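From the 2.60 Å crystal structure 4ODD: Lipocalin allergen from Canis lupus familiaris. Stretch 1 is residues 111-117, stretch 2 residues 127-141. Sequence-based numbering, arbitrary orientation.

Stretch 1 111-117: TKVALLM
Stretch 2 127-141: DIAKFKKLSREKGIP

Strand 111-117 and helix 127-137 of this lipocalin allergen pack almost exactly antiparallel, their N-to-C directions 176° apart and their axes 8.8 Å apart at closest approach. The register is set by three CA-CA pairs: Leu116 with Phe131 (6.4 Å), Ala114 with Ser135 (6.2 Å) and Lys112 with Lys138 (7.8 Å). The strand is extended throughout (phi -91 to -135°, psi 119 to 141°), so its side chains alternate: Lys112, Ala114 and Leu116 point their CA-CB bonds toward the helix, while Val113 (t) and Leu115 (m, chi2 115°) point away. Together the stretches bury 443 Å², mostly from apolar residues.

The small side chain of Ala114 sits where the backbones are near; Ala114 CB lies 3.7 Å from Phe131 CE1, 3.7 Å from Leu134 CD2 and 4.3 Å from Ile140 CD1. Phe131, chi1 t (172°) and chi2 72°, slants its ring toward the strand, where the ring edge meets backbone, Phe131 CE1 lying 3.6 Å from Ala114 C and 3.7 Å from Leu115 N. Leu116 CB sits over one face, 4.3 Å from the centroid of the Phe131 ring and 27° off the normal, a CH-pi contact; the same CB is 3.9 Å from Phe131 CD1. Leu116, chi1 t and chi2 44° (p), carries CD2 to the backbone at Asp127 and Ile128, 4.1 Å from Ile128 CA, 4.3 Å from Ile128 CG1 and 4.3 Å from Asp127 O. Ile128 (m, t) points its CA-CB bond away, yet its CG1 still reaches this contact. Leu134 (t, chi2 89°) points toward the strand, its CD2 resting on Ala114 CB at 3.7 Å.

The helix is held by i to i+4 bonds from Phe131 N to Asp127 O (2.9 Å) through Lys138 N to Leu134 O (3.0 Å). Lys138 (-84/13°) is the first residue to leave helical phi/psi, and Gly139 follows at 77/22°, a positive phi that favours glycine. Gly139 N bonds to Arg136 O (2.8 Å) and Ile140 N to Ser135 O (3.0 Å). The chain turns aside after the helix, and Ile140 (m, t) points toward the strand, with Ile140 CD1 also 4.3 Å from Lys112 CB.

Lys112 supplies the one hydrogen bond between the stretches. Its chain, m at chi1 then t at chi2 to chi4, is nearly fully extended and delivers Lys112 NZ to Lys138 O at 3.1 Å, a carbonyl in the turn. Lysine suits this partly exposed margin: its aliphatic chain can pack beside Ile140 CD1 while its charged amine reaches the carbonyl. Lys138 (m, m, t, t) starts toward the strand, but its end leads away. On the exposed helix surface, Lys133 NZ makes a salt bridge to Glu137 OE2 (2.9 Å).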

# COMPACT_ATOMS: atom_id res chain seq x y z
N THR A 111 2.35 -2.44 -13.13
CA THR A 111 3.25 -2.33 -11.98
C THR A 111 2.63 -3.07 -10.82
O THR A 111 1.53 -2.73 -10.39
CB THR A 111 3.40 -0.87 -11.56
OG1 THR A 111 3.63 -0.05 -12.73
CG2 THR A 111 4.54 -0.71 -10.56
N LYS A 112 3.32 -4.09 -10.33
CA LYS A 112 2.89 -4.82 -9.15
C LYS A 112 3.51 -4.15 -7.92
O LYS A 112 4.70 -3.84 -7.92
CB LYS A 112 3.31 -6.28 -9.22
CG LYS A 112 2.88 -7.01 -10.48
CD LYS A 112 3.43 -8.43 -10.48
CE LYS A 112 3.12 -9.14 -11.78
NZ LYS A 112 3.44 -10.60 -11.73
N VAL A 113 2.72 -3.93 -6.87
CA VAL A 113 3.24 -3.29 -5.66
C VAL A 113 2.77 -4.01 -4.42
O VAL A 113 1.57 -4.20 -4.24
CB VAL A 113 2.78 -1.83 -5.55
CG1 VAL A 113 3.37 -1.20 -4.31
CG2 VAL A 113 3.17 -1.06 -6.80
N ALA A 114 3.72 -4.44 -3.59
CA ALA A 114 3.36 -5.10 -2.34
C ALA A 114 3.67 -4.18 -1.13
O ALA A 114 4.70 -3.49 -1.11
CB ALA A 114 4.04 -6.47 -2.22
N LEU A 115 2.78 -4.13 -0.14
CA LEU A 115 3.01 -3.28 1.01
C LEU A 115 2.78 -3.95 2.35
O LEU A 115 1.76 -4.64 2.55
CB LEU A 115 2.12 -2.05 0.98
CG LEU A 115 2.17 -1.14 -0.22
CD1 LEU A 115 0.84 -1.21 -0.91
CD2 LEU A 115 2.46 0.26 0.27
N LEU A 116 3.72 -3.71 3.26
CA LEU A 116 3.55 -4.07 4.65
C LEU A 116 3.34 -2.78 5.40
O LEU A 116 4.17 -1.88 5.35
CB LEU A 116 4.78 -4.80 5.19
CG LEU A 116 4.64 -5.26 6.65
CD1 LEU A 116 3.28 -5.88 6.89
CD2 LEU A 116 5.77 -6.22 7.02
N MET A 117 2.19 -2.67 6.05
CA MET A 117 1.86 -1.46 6.76
C MET A 117 1.69 -1.81 8.22
O MET A 117 1.14 -2.87 8.55
CB MET A 117 0.58 -0.83 6.22
CG MET A 117 0.73 -0.21 4.84
SD MET A 117 -0.86 -0.26 3.99
CE MET A 117 -1.07 -2.03 3.86
N ASP A 127 5.14 -11.43 10.51
CA ASP A 127 4.58 -10.55 9.49
C ASP A 127 5.56 -10.30 8.34
O ASP A 127 5.20 -10.46 7.16
CB ASP A 127 4.15 -9.23 10.14
CG ASP A 127 3.06 -9.42 11.19
OD1 ASP A 127 2.33 -10.43 11.12
OD2 ASP A 127 2.92 -8.55 12.08
N ILE A 128 6.79 -9.91 8.66
CA ILE A 128 7.79 -9.74 7.61
C ILE A 128 7.87 -10.94 6.66
O ILE A 128 7.95 -10.78 5.44
CB ILE A 128 9.19 -9.48 8.20
CG1 ILE A 128 9.30 -8.04 8.70
CG2 ILE A 128 10.27 -9.73 7.15
CD1 ILE A 128 10.74 -7.56 8.82
N ALA A 129 7.86 -12.14 7.22
CA ALA A 129 7.91 -13.35 6.40
C ALA A 129 6.74 -13.40 5.43
O ALA A 129 6.92 -13.61 4.23
CB ALA A 129 7.94 -14.59 7.28
N LYS A 130 5.53 -13.23 5.97
CA LYS A 130 4.31 -13.26 5.17
C LYS A 130 4.41 -12.25 4.03
O LYS A 130 3.98 -12.51 2.90
CB LYS A 130 3.08 -12.97 6.03
CG LYS A 130 2.25 -14.19 6.40
CD LYS A 130 1.11 -13.83 7.34
CE LYS A 130 0.35 -15.06 7.82
NZ LYS A 130 -0.66 -14.74 8.88
N PHE A 131 5.01 -11.11 4.34
CA PHE A 131 5.21 -10.10 3.32
C PHE A 131 6.14 -10.60 2.22
O PHE A 131 5.75 -10.63 1.06
CB PHE A 131 5.75 -8.79 3.90
CG PHE A 131 6.16 -7.79 2.86
CD1 PHE A 131 5.21 -7.12 2.10
CD2 PHE A 131 7.50 -7.54 2.61
CE1 PHE A 131 5.59 -6.21 1.13
CE2 PHE A 131 7.89 -6.62 1.65
CZ PHE A 131 6.94 -5.95 0.91
N LYS A 132 7.35 -11.00 2.59
CA LYS A 132 8.32 -11.47 1.61
C LYS A 132 7.78 -12.66 0.81
O LYS A 132 7.99 -12.78 -0.40
CB LYS A 132 9.65 -11.81 2.29
CG LYS A 132 10.26 -10.64 3.03
CD LYS A 132 11.79 -10.76 3.17
CE LYS A 132 12.39 -9.56 3.91
NZ LYS A 132 13.89 -9.53 3.85
N LYS A 133 7.06 -13.52 1.52
CA LYS A 133 6.38 -14.63 0.88
C LYS A 133 5.50 -14.10 -0.25
O LYS A 133 5.67 -14.48 -1.40
CB LYS A 133 5.55 -15.40 1.90
CG LYS A 133 4.83 -16.63 1.35
CD LYS A 133 4.05 -17.35 2.47
CE LYS A 133 3.09 -18.40 1.92
NZ LYS A 133 1.92 -17.78 1.25
N LEU A 134 4.56 -13.21 0.09
CA LEU A 134 3.68 -12.61 -0.91
C LEU A 134 4.47 -12.01 -2.06
O LEU A 134 4.19 -12.27 -3.23
CB LEU A 134 2.79 -11.51 -0.31
CG LEU A 134 2.03 -10.75 -1.41
CD1 LEU A 134 0.70 -11.42 -1.70
CD2 LEU A 134 1.85 -9.28 -1.06
N SER A 135 5.46 -11.20 -1.71
CA SER A 135 6.27 -10.53 -2.71
C SER A 135 6.83 -11.59 -3.66
O SER A 135 6.74 -11.46 -4.89
CB SER A 135 7.38 -9.73 -2.03
OG SER A 135 8.11 -9.01 -2.99
N ARG A 136 7.37 -12.67 -3.10
CA ARG A 136 7.88 -13.75 -3.91
C ARG A 136 6.78 -14.34 -4.81
O ARG A 136 6.98 -14.47 -6.01
CB ARG A 136 8.50 -14.84 -3.02
CG ARG A 136 9.26 -15.92 -3.76
CD ARG A 136 9.82 -16.96 -2.80
NE ARG A 136 8.79 -17.54 -1.94
CZ ARG A 136 8.68 -17.31 -0.63
NH1 ARG A 136 9.55 -16.51 -0.02
NH2 ARG A 136 7.70 -17.87 0.07
N GLU A 137 5.63 -14.66 -4.21
CA GLU A 137 4.54 -15.30 -4.95
C GLU A 137 4.17 -14.52 -6.20
O GLU A 137 3.92 -15.09 -7.26
CB GLU A 137 3.28 -15.46 -4.08
CG GLU A 137 3.50 -15.69 -2.59
CD GLU A 137 3.94 -17.10 -2.22
OE1 GLU A 137 4.97 -17.57 -2.77
OE2 GLU A 137 3.27 -17.73 -1.37
N LYS A 138 4.12 -13.20 -6.06
CA LYS A 138 3.70 -12.34 -7.16
C LYS A 138 4.84 -12.02 -8.12
O LYS A 138 4.72 -11.12 -8.95
CB LYS A 138 3.08 -11.06 -6.62
CG LYS A 138 1.88 -11.32 -5.71
CD LYS A 138 0.79 -12.03 -6.48
CE LYS A 138 -0.42 -12.31 -5.64
NZ LYS A 138 -1.50 -12.85 -6.53
N GLY A 139 5.95 -12.75 -7.99
CA GLY A 139 7.04 -12.66 -8.94
C GLY A 139 7.92 -11.44 -8.81
O GLY A 139 8.61 -11.03 -9.75
N ILE A 140 7.91 -10.84 -7.62
CA ILE A 140 8.77 -9.70 -7.35
C ILE A 140 10.10 -10.18 -6.80
O ILE A 140 10.15 -11.00 -5.88
CB ILE A 140 8.11 -8.71 -6.37
CG1 ILE A 140 6.81 -8.17 -6.99
CG2 ILE A 140 9.08 -7.58 -6.01
CD1 ILE A 140 5.82 -7.64 -5.98
N PRO A 141 11.20 -9.67 -7.38
CA PRO A 141 12.57 -9.98 -6.98
C PRO A 141 12.84 -9.47 -5.57
O PRO A 141 12.49 -8.34 -5.25
CB PRO A 141 13.42 -9.18 -7.97
CG PRO A 141 12.50 -8.86 -9.12
CD PRO A 141 11.16 -8.71 -8.51